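Local coordinates for protein malonyl-CoA decarboxylase (Rhodopseudomonas palustris, PDB 4KSA) that probably catalyses the decarboxylation of malonyl-CoA to acetyl-CoA and carbon dioxide, at residues V232-T237 and T261-Y266; F302-P307 and V412-A417; L175-W180 and D213-G218. All coordinates share one frame; numbering follows the deposited sequence.

Contact 1: residues V232-T237 and T261-Y266; sequences VEVALT and TTAVFY
A classic beta bulge, with T261 and T262 both facing T237, lies where strand 230-237 ends and strand 262-270 begins, in their antiparallel pairing within the C-terminal domain. The evidence is a shared acceptor: T237 O takes T261 N at 2.7 Å and T262 N at 2.6 Å, and the two donors arrive from opposite faces of the carbonyl plane. T262 O answers with a nearly straight bond from T237 N at 2.8 Å. Beyond the bulge the pairing is regular, as the reciprocal bonds of A235 and V264 demonstrate, with V264 N lying 2.9 Å from A235 O. E233 O then accepts Y266 N at 3.1 Å. The short strand axes run at 147° to each other.

Side chains divide between two faces. On the one carrying V234, L236, A263 and F265, V234 CG2 touches F265 CD1 at 3.4 Å; the two side chains lie side by side and point the same way, while V232 CG1 meets the ring's edge. Helix 284-295 covers this phenyl ring through I285, V288 and V289. On the other face A235 CB packs against V264 CG1 at 3.6 Å. Y266 has CG between its backbone N and carbonyl carbon (chi1 68°), which brings the ring back across the neighbouring strand. There E233 CB sits over the ring face, 4.3 Å from the centroid, in a CH-pi contact offset toward the rim, and the edge at CE2 approaches A235. Their polar ends are held outside the pair, Y266 OH by H197 and the E233 carboxylate by a salt bridge to R208 and a bond to S267 OG. This antiparallel pair lies at the middle of a mixed seven-stranded sheet, and the switch to a parallel neighbour, 301-304, right after it is consistent with the GNAT fold of the acetyltransferase clan.

Contact 2: residues F302-P307 and V412-A417; sequences FVTLSP and VNYLYA
T304 OG1 is gripped from two sides, accepting Y414 N at 3.0 Å and sharing a 2.7 Å hydrogen bond with S306 OG. It belongs to the antiparallel pairing of strands 301-304 and 411-416 in a GNAT-like sheet, where the hydroxyl does work that a backbone carbonyl would normally do. Chi1 of 76° sets OG1 between the backbone N and the carbonyl carbon, and so brings it to the Y414 amide. The same residue donates T304 N to Y414 O at 2.9 Å, in the carbonyl plane. Its own carbonyl is taken by a side chain instead: N413 ND2 reaches T304 O at 2.8 Å, with the oxygen close to the amide plane. N394 and P241 O hold the N413 amide from beyond the pair. A valine in place of T304 would probably leave the Y414 amide without its acceptor and S306 OG without its hydroxyl mate.

Past T304 the strand pairing gives way to a single bridge, in which V412 N meets S306 O at 3.2 Å while the return bond is weak. T304 CG2 meets the edge of the Y416 ring at CE1, 3.5 Å away; Y416 OH bonds to H383, whose ring stacks with that of Y414. At the tip of Y414, water 1 accepts from OH at 2.7 Å and donates to P307 O.

Contact 3: residues L175-W180 and D213-G218; sequences LQRIDW and DRRCYG
R177 and R215 meet flat, guanidinium upon guanidinium, with planes 10° apart and centres 4.0 Å apart. R215 CD lies over the centre of the R177 group, and R177 NH1 is 3.2 Å from R215 NE; both are donors, so this is stacking of like charges and not a bond. R177 reaches that place by an extended chain with CG anti to the backbone N (chi1 169°), whereas the R215 chain is bent at chi2. The like charges are probably eased by acidic neighbours: E295, which forms a salt bridge with R215 NH2 and a long, weak ion pair with R177 NH1, and D179, whose OD2 faces R177 NE out of the guanidinium plane, a pairing of charges only.

Beside the stack, Y217 CD1 touches R177 CA, and L175 CD1 packs on Y217 CB at 3.4 Å. Helix 284-295 covers the Y217 ring through V288, E291 and I292. I178 CD1, on the other side of the sheet, rests 3.8 Å from G218 CA.

The backbone positions these groups. Q176 and G218 exchange bonds, Q176 N to G218 O and G218 N to Q176 O, each 2.8 Å long. I178 N then reaches C216 O at 2.9 Å, after which the strands part; water 2 accepts from R177 NE at 2.8 Å, donates to I178 O, and reaches the other strand through a weak bond from C216 N. Farther along, W180 NE1 bonds to E188 of the second subunit. Strand 174-178, outermost within the chain, joined antiparallel to 214-220 after two helices, is consistent with the first strand, helix pair and second strand typical of the GNAT fold.

Overall arrangement
From the N terminus, contact 3 comes first and closes a connection of 32 residues that includes helices 184-193 and 202-209. Contact 1 follows, closing 23 residues with one short helix, 244-248. Contact 2 is last and spans 104 residues, about half of them helical, together with strand 389-394. The three are in series, so none nests within or crosses another. They nevertheless share one sheet: strands 214-220 and 230-237 link contact 3 to contact 1, centres about 11 Å apart, and the parallel strands 262-270 and 301-304 link contact 1 to contact 2, centres about 9 Å apart. Contacts 2 and 3 do not touch; contact 1 lies between them.

Contact 1: residues V232-T237 and T261-Y266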
loop_
_atom_site.group_PDB
_atom_site.type_symbol
_atom_site.label_atom_id
_atom_site.label_comp_id
_atom_site.label_asym_id
_atom_site.label_seq_id
_atom_site.Cartn_x
_atom_site.Cartn_y
_atom_site.Cartn_z
ATOM N N VAL A 232 -15.607 12.624 -13.531
ATOM C CA VAL A 232 -16.384 12.028 -14.615
ATOM C C VAL A 232 -17.552 11.158 -14.138
ATOM O O VAL A 232 -17.356 10.164 -13.459
ATOM C CB VAL A 232 -15.471 11.172 -15.506
ATOM C CG1 VAL A 232 -16.235 10.655 -16.707
ATOM C CG2 VAL A 232 -14.299 11.988 -15.958
ATOM N N GLU A 233 -18.771 11.531 -14.507
ATOM C CA GLU A 233 -19.958 10.771 -14.114
ATOM C C GLU A 233 -20.460 9.873 -15.252
ATOM O O GLU A 233 -20.588 10.304 -16.394
ATOM C CB GLU A 233 -21.052 11.726 -13.659
ATOM C CG GLU A 233 -20.619 12.548 -12.474
ATOM C CD GLU A 233 -21.716 13.422 -11.944
ATOM O OE1 GLU A 233 -22.728 12.856 -11.484
ATOM O OE2 GLU A 233 -21.571 14.665 -11.990
ATOM N N VAL A 234 -20.736 8.616 -14.928
ATOM C CA VAL A 234 -21.184 7.647 -15.927
ATOM C C VAL A 234 -22.460 6.912 -15.524
ATOM O O VAL A 234 -22.758 6.759 -14.340
ATOM C CB VAL A 234 -20.088 6.587 -16.186
ATOM C CG1 VAL A 234 -20.547 5.613 -17.236
ATOM C CG2 VAL A 234 -18.807 7.262 -16.628
ATOM N N ALA A 235 -23.214 6.464 -16.527
ATOM C CA ALA A 235 -24.448 5.703 -16.309
ATOM C C ALA A 235 -24.357 4.374 -17.062
ATOM O O ALA A 235 -24.012 4.352 -18.242
ATOM C CB ALA A 235 -25.651 6.500 -16.797
ATOM N N LEU A 236 -24.630 3.272 -16.364
ATOM C CA LEU A 236 -24.608 1.946 -16.981
ATOM C C LEU A 236 -25.973 1.670 -17.608
ATOM O O LEU A 236 -27.003 1.718 -16.923
ATOM C CB LEU A 236 -24.292 0.873 -15.942
ATOM C CG LEU A 236 -22.842 0.733 -15.472
ATOM C CD1 LEU A 236 -21.918 1.538 -16.383
ATOM C CD2 LEU A 236 -22.741 1.181 -14.012
ATOM N N THR A 237 -25.983 1.382 -18.907
ATOM C CA THR A 237 -27.247 1.150 -19.606
ATOM C C THR A 237 -27.210 0.097 -20.718
ATOM O O THR A 237 -26.183 -0.545 -20.975
ATOM C CB THR A 237 -27.760 2.447 -20.247
ATOM O OG1 THR A 237 -26.919 2.782 -21.361
ATOM C CG2 THR A 237 -27.747 3.594 -19.233
ATOM N N THR A 261 -24.824 -2.926 -21.057
ATOM C CA THR A 261 -23.981 -3.149 -22.228
ATOM C C THR A 261 -23.340 -1.850 -22.663
ATOM O O THR A 261 -22.311 -1.845 -23.351
ATOM C CB THR A 261 -24.790 -3.617 -23.417
ATOM O OG1 THR A 261 -25.904 -2.728 -23.592
ATOM C CG2 THR A 261 -25.262 -5.047 -23.213
ATOM N N THR A 262 -23.976 -0.748 -22.277
ATOM C CA THR A 262 -23.501 0.586 -22.631
ATOM C C THR A 262 -23.036 1.405 -21.433
ATOM O O THR A 262 -23.632 1.372 -20.346
ATOM C CB THR A 262 -24.604 1.411 -23.329
ATOM O OG1 THR A 262 -25.387 0.554 -24.161
ATOM C CG2 THR A 262 -23.992 2.493 -24.196
ATOM N N ALA A 263 -21.963 2.147 -21.659
ATOM C CA ALA A 263 -21.416 3.032 -20.651
ATOM C C ALA A 263 -21.662 4.437 -21.194
ATOM O O ALA A 263 -21.165 4.785 -22.271
ATOM C CB ALA A 263 -19.923 2.776 -20.484
ATOM N N VAL A 264 -22.443 5.240 -20.481
ATOM C CA VAL A 264 -22.686 6.578 -20.971
ATOM C C VAL A 264 -22.229 7.766 -20.085
ATOM O O VAL A 264 -22.760 8.043 -19.000
ATOM C CB VAL A 264 -24.160 6.736 -21.378
ATOM C CG1 VAL A 264 -25.060 6.228 -20.290
ATOM C CG2 VAL A 264 -24.455 8.195 -21.684
ATOM N N PHE A 265 -21.209 8.457 -20.579
ATOM C CA PHE A 265 -20.653 9.616 -19.913
ATOM C C PHE A 265 -21.703 10.689 -20.029
ATOM O O PHE A 265 -22.146 10.997 -21.128
ATOM C CB PHE A 265 -19.384 10.036 -20.640
ATOM C CG PHE A 265 -18.343 8.979 -20.643
ATOM C CD1 PHE A 265 -17.598 8.729 -19.500
ATOM C CD2 PHE A 265 -18.178 8.156 -21.744
ATOM C CE1 PHE A 265 -16.715 7.672 -19.448
ATOM C CE2 PHE A 265 -17.290 7.087 -21.701
ATOM C CZ PHE A 265 -16.560 6.844 -20.550
ATOM N N TYR A 266 -22.122 11.263 -18.916
ATOM C CA TYR A 266 -23.139 12.284 -19.023
ATOM C C TYR A 266 -22.776 13.535 -18.261
ATOM O O TYR A 266 -23.563 14.482 -18.183
ATOM C CB TYR A 266 -24.497 11.720 -18.580
ATOM C CG TYR A 266 -24.611 11.394 -17.126
ATOM C CD1 TYR A 266 -25.003 12.371 -16.207
ATOM C CD2 TYR A 266 -24.336 10.107 -16.656
ATOM C CE1 TYR A 266 -25.127 12.074 -14.847
ATOM C CE2 TYR A 266 -24.452 9.799 -15.293
ATOM C CZ TYR A 266 -24.851 10.789 -14.399
ATOM O OH TYR A 266 -24.975 10.496 -13.066
#

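Contact 2: residues F302-P307 and V412-A417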
loop_
_atom_site.group_PDB
_atom_site.type_symbol
_atom_site.label_atom_id
_atom_site.label_comp_id
_atom_site.label_asym_id
_atom_site.label_seq_id
_atom_site.Cartn_x
_atom_site.Cartn_y
_atom_site.Cartn_z
ATOM N N PHE A 302 -19.188 2.558 -25.879
ATOM C CA PHE A 302 -18.789 3.682 -25.046
ATOM C C PHE A 302 -19.176 4.990 -25.725
ATOM O O PHE A 302 -18.531 5.446 -26.673
ATOM C CB PHE A 302 -17.294 3.590 -24.761
ATOM C CG PHE A 302 -16.923 2.353 -24.002
ATOM C CD1 PHE A 302 -16.402 1.243 -24.661
ATOM C CD2 PHE A 302 -17.166 2.269 -22.633
ATOM C CE1 PHE A 302 -16.132 0.062 -23.969
ATOM C CE2 PHE A 302 -16.899 1.089 -21.930
ATOM C CZ PHE A 302 -16.381 -0.016 -22.603
ATOM N N VAL A 303 -20.245 5.584 -25.209
ATOM C CA VAL A 303 -20.811 6.801 -25.776
ATOM C C VAL A 303 -21.131 7.865 -24.731
ATOM O O VAL A 303 -21.337 7.546 -23.565
ATOM C CB VAL A 303 -22.132 6.459 -26.490
ATOM C CG1 VAL A 303 -23.211 6.109 -25.447
ATOM C CG2 VAL A 303 -22.572 7.617 -27.346
ATOM N N THR A 304 -21.207 9.124 -25.146
ATOM C CA THR A 304 -21.543 10.191 -24.200
ATOM C C THR A 304 -22.924 10.763 -24.504
ATOM O O THR A 304 -23.581 10.343 -25.444
ATOM C CB THR A 304 -20.540 11.359 -24.270
ATOM O OG1 THR A 304 -20.800 12.138 -25.441
ATOM C CG2 THR A 304 -19.118 10.836 -24.337
ATOM N N LEU A 305 -23.363 11.704 -23.682
ATOM C CA LEU A 305 -24.633 12.400 -23.878
ATOM C C LEU A 305 -24.271 13.816 -23.458
ATOM O O LEU A 305 -24.656 14.301 -22.390
ATOM C CB LEU A 305 -25.751 11.862 -22.983
ATOM C CG LEU A 305 -27.166 11.977 -23.575
ATOM C CD1 LEU A 305 -28.190 12.032 -22.457
ATOM C CD2 LEU A 305 -27.292 13.230 -24.427
ATOM N N SER A 306 -23.500 14.455 -24.323
ATOM C CA SER A 306 -22.986 15.789 -24.100
ATOM C C SER A 306 -23.909 16.965 -24.397
ATOM O O SER A 306 -24.963 16.824 -25.015
ATOM C CB SER A 306 -21.713 15.956 -24.929
ATOM O OG SER A 306 -20.886 14.802 -24.827
ATOM N N PRO A 307 -23.536 18.145 -23.894
ATOM C CA PRO A 307 -24.295 19.375 -24.110
ATOM C C PRO A 307 -23.580 20.089 -25.251
ATOM O O PRO A 307 -22.514 19.648 -25.684
ATOM C CB PRO A 307 -24.156 20.107 -22.782
ATOM C CG PRO A 307 -22.805 19.736 -22.359
ATOM C CD PRO A 307 -22.753 18.248 -22.652
ATOM N N VAL A 412 -25.913 15.868 -27.878
ATOM C CA VAL A 412 -25.288 14.949 -28.810
ATOM C C VAL A 412 -24.630 13.791 -28.088
ATOM O O VAL A 412 -24.537 13.771 -26.863
ATOM C CB VAL A 412 -24.209 15.624 -29.652
ATOM C CG1 VAL A 412 -24.807 16.744 -30.474
ATOM C CG2 VAL A 412 -23.110 16.122 -28.754
ATOM N N ASN A 413 -24.199 12.810 -28.865
ATOM C CA ASN A 413 -23.515 11.657 -28.328
ATOM C C ASN A 413 -22.212 11.631 -29.087
ATOM O O ASN A 413 -22.198 11.822 -30.304
ATOM C CB ASN A 413 -24.250 10.344 -28.619
ATOM C CG ASN A 413 -25.713 10.369 -28.226
ATOM O OD1 ASN A 413 -26.585 10.529 -29.074
ATOM N ND2 ASN A 413 -25.992 10.193 -26.948
ATOM N N TYR A 414 -21.111 11.446 -28.374
ATOM C CA TYR A 414 -19.824 11.325 -29.037
ATOM C C TYR A 414 -19.600 9.831 -28.845
ATOM O O TYR A 414 -20.041 9.262 -27.848
ATOM C CB TYR A 414 -18.755 12.179 -28.348
ATOM C CG TYR A 414 -18.904 13.671 -28.599
ATOM C CD1 TYR A 414 -18.292 14.282 -29.695
ATOM C CD2 TYR A 414 -19.653 14.476 -27.728
ATOM C CE1 TYR A 414 -18.409 15.666 -29.924
ATOM C CE2 TYR A 414 -19.787 15.860 -27.948
ATOM C CZ TYR A 414 -19.160 16.444 -29.046
ATOM O OH TYR A 414 -19.284 17.799 -29.255
ATOM N N LEU A 415 -18.969 9.183 -29.812
ATOM C CA LEU A 415 -18.768 7.747 -29.734
ATOM C C LEU A 415 -17.306 7.418 -29.494
ATOM O O LEU A 415 -16.428 7.786 -30.286
ATOM C CB LEU A 415 -19.283 7.099 -31.034
ATOM C CG LEU A 415 -19.458 5.583 -31.200
ATOM C CD1 LEU A 415 -18.098 4.924 -31.375
ATOM C CD2 LEU A 415 -20.220 5.017 -30.014
ATOM N N TYR A 416 -17.049 6.745 -28.376
ATOM C CA TYR A 416 -15.688 6.356 -28.033
ATOM C C TYR A 416 -15.513 4.896 -28.378
ATOM O O TYR A 416 -16.199 4.025 -27.837
ATOM C CB TYR A 416 -15.394 6.575 -26.541
ATOM C CG TYR A 416 -15.094 8.009 -26.160
ATOM C CD1 TYR A 416 -16.099 8.850 -25.681
ATOM C CD2 TYR A 416 -13.805 8.541 -26.299
ATOM C CE1 TYR A 416 -15.833 10.188 -25.350
ATOM C CE2 TYR A 416 -13.529 9.883 -25.972
ATOM C CZ TYR A 416 -14.555 10.694 -25.502
ATOM O OH TYR A 416 -14.325 12.010 -25.215
ATOM N N ALA A 417 -14.606 4.643 -29.310
ATOM C CA ALA A 417 -14.312 3.289 -29.749
ATOM C C ALA A 417 -12.868 3.037 -29.387
ATOM O O ALA A 417 -11.953 3.584 -30.012
ATOM C CB ALA A 417 -14.502 3.165 -31.248
HETATM O O HOH W 1 -20.996 19.337 -27.814
#

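Contact 3: residues L175-W180 and D213-G218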
loop_
_atom_site.group_PDB
_atom_site.type_symbol
_atom_site.label_atom_id
_atom_site.label_comp_id
_atom_site.label_asym_id
_atom_site.label_seq_id
_atom_site.Cartn_x
_atom_site.Cartn_y
_atom_site.Cartn_z
ATOM N N LEU A 175 -6.219 7.979 -12.111
ATOM C CA LEU A 175 -7.662 7.830 -12.122
ATOM C C LEU A 175 -8.100 6.971 -10.943
ATOM O O LEU A 175 -7.472 5.976 -10.617
ATOM C CB LEU A 175 -8.096 7.191 -13.430
ATOM C CG LEU A 175 -9.570 6.775 -13.507
ATOM C CD1 LEU A 175 -10.476 8.007 -13.580
ATOM C CD2 LEU A 175 -9.764 5.890 -14.724
ATOM N N GLN A 176 -9.173 7.370 -10.288
ATOM C CA GLN A 176 -9.670 6.623 -9.152
ATOM C C GLN A 176 -11.181 6.561 -9.230
ATOM O O GLN A 176 -11.826 7.532 -9.624
ATOM C CB GLN A 176 -9.254 7.288 -7.827
ATOM C CG GLN A 176 -7.907 6.836 -7.323
ATOM C CD GLN A 176 -7.865 5.337 -7.145
ATOM O OE1 GLN A 176 -8.621 4.779 -6.343
ATOM N NE2 GLN A 176 -6.999 4.666 -7.907
ATOM N N ARG A 177 -11.759 5.423 -8.873
ATOM C CA ARG A 177 -13.193 5.349 -8.901
ATOM C C ARG A 177 -13.607 6.045 -7.632
ATOM O O ARG A 177 -12.900 5.971 -6.630
ATOM C CB ARG A 177 -13.690 3.912 -8.884
ATOM C CG ARG A 177 -15.172 3.843 -8.634
ATOM C CD ARG A 177 -15.743 2.464 -8.802
ATOM N NE ARG A 177 -17.089 2.450 -8.242
ATOM C CZ ARG A 177 -17.895 1.394 -8.230
ATOM N NH1 ARG A 177 -17.491 0.242 -8.762
ATOM N NH2 ARG A 177 -19.101 1.497 -7.676
ATOM N N ILE A 178 -14.734 6.736 -7.676
ATOM C CA ILE A 178 -15.223 7.439 -6.512
ATOM C C ILE A 178 -16.526 6.791 -6.077
ATOM O O ILE A 178 -17.497 6.717 -6.840
ATOM C CB ILE A 178 -15.430 8.932 -6.833
ATOM C CG1 ILE A 178 -14.072 9.554 -7.169
ATOM C CG2 ILE A 178 -16.131 9.630 -5.688
ATOM C CD1 ILE A 178 -14.116 11.015 -7.448
ATOM N N ASP A 179 -16.535 6.295 -4.851
ATOM C CA ASP A 179 -17.707 5.641 -4.329
ATOM C C ASP A 179 -17.719 5.767 -2.815
ATOM O O ASP A 179 -16.964 6.562 -2.250
ATOM C CB ASP A 179 -17.729 4.168 -4.751
ATOM C CG ASP A 179 -16.479 3.421 -4.337
ATOM O OD1 ASP A 179 -16.142 3.469 -3.138
ATOM O OD2 ASP A 179 -15.830 2.785 -5.202
ATOM N N TRP A 180 -18.578 4.979 -2.179
ATOM C CA TRP A 180 -18.749 4.984 -0.738
ATOM C C TRP A 180 -17.509 4.490 0.020
ATOM O O TRP A 180 -17.395 4.695 1.241
ATOM C CB TRP A 180 -19.977 4.141 -0.350
ATOM C CG TRP A 180 -20.577 4.545 0.958
ATOM C CD1 TRP A 180 -20.839 3.741 2.029
ATOM C CD2 TRP A 180 -20.965 5.869 1.344
ATOM N NE1 TRP A 180 -21.364 4.484 3.064
ATOM C CE2 TRP A 180 -21.453 5.794 2.670
ATOM C CE3 TRP A 180 -20.946 7.112 0.699
ATOM C CZ2 TRP A 180 -21.918 6.914 3.363
ATOM C CZ3 TRP A 180 -21.408 8.227 1.386
ATOM C CH2 TRP A 180 -21.889 8.120 2.707
ATOM N N ASP A 213 -25.987 1.118 -11.342
ATOM C CA ASP A 213 -25.904 1.490 -12.747
ATOM C C ASP A 213 -25.307 2.893 -12.904
ATOM O O ASP A 213 -25.385 3.509 -13.970
ATOM C CB ASP A 213 -27.286 1.378 -13.415
ATOM C CG ASP A 213 -28.262 2.450 -12.960
ATOM O OD1 ASP A 213 -28.218 2.836 -11.771
ATOM O OD2 ASP A 213 -29.089 2.889 -13.798
ATOM N N ARG A 214 -24.701 3.381 -11.822
ATOM C CA ARG A 214 -24.044 4.690 -11.789
ATOM C C ARG A 214 -22.602 4.492 -11.316
ATOM O O ARG A 214 -22.346 3.669 -10.447
ATOM C CB ARG A 214 -24.780 5.637 -10.840
ATOM C CG ARG A 214 -26.149 6.069 -11.327
ATOM C CD ARG A 214 -26.056 7.146 -12.406
ATOM N NE ARG A 214 -27.322 7.324 -13.121
ATOM C CZ ARG A 214 -27.785 6.478 -14.038
ATOM N NH1 ARG A 214 -28.943 6.710 -14.637
ATOM N NH2 ARG A 214 -27.084 5.404 -14.373
ATOM N N ARG A 215 -21.669 5.236 -11.909
ATOM C CA ARG A 215 -20.249 5.153 -11.565
ATOM C C ARG A 215 -19.542 6.444 -11.913
ATOM O O ARG A 215 -19.577 6.857 -13.064
ATOM C CB ARG A 215 -19.557 4.050 -12.363
ATOM C CG ARG A 215 -20.018 2.666 -12.065
ATOM C CD ARG A 215 -18.923 1.866 -11.399
ATOM N NE ARG A 215 -19.222 0.438 -11.432
ATOM C CZ ARG A 215 -20.373 -0.093 -11.023
ATOM N NH1 ARG A 215 -21.338 0.687 -10.545
ATOM N NH2 ARG A 215 -20.565 -1.407 -11.102
ATOM N N CYS A 216 -18.894 7.088 -10.949
ATOM C CA CYS A 216 -18.148 8.305 -11.271
ATOM C C CYS A 216 -16.687 8.117 -10.936
ATOM O O CYS A 216 -16.328 7.393 -10.008
ATOM C CB CYS A 216 -18.700 9.517 -10.542
ATOM S SG CYS A 216 -19.308 9.113 -8.947
ATOM N N TYR A 217 -15.845 8.766 -11.720
ATOM C CA TYR A 217 -14.419 8.660 -11.551
ATOM C C TYR A 217 -13.781 10.009 -11.270
ATOM O O TYR A 217 -14.406 11.071 -11.434
ATOM C CB TYR A 217 -13.832 8.035 -12.802
ATOM C CG TYR A 217 -14.409 6.665 -13.054
ATOM C CD1 TYR A 217 -13.855 5.537 -12.447
ATOM C CD2 TYR A 217 -15.567 6.498 -13.819
ATOM C CE1 TYR A 217 -14.439 4.283 -12.588
ATOM C CE2 TYR A 217 -16.160 5.236 -13.961
ATOM C CZ TYR A 217 -15.590 4.136 -13.339
ATOM O OH TYR A 217 -16.174 2.891 -13.428
ATOM N N GLY A 218 -12.533 9.960 -10.817
ATOM C CA GLY A 218 -11.823 11.179 -10.523
ATOM C C GLY A 218 -10.391 11.074 -10.978
ATOM O O GLY A 218 -9.828 9.980 -11.027
HETATM O O HOH W 2 -18.580 4.823 -8.512
#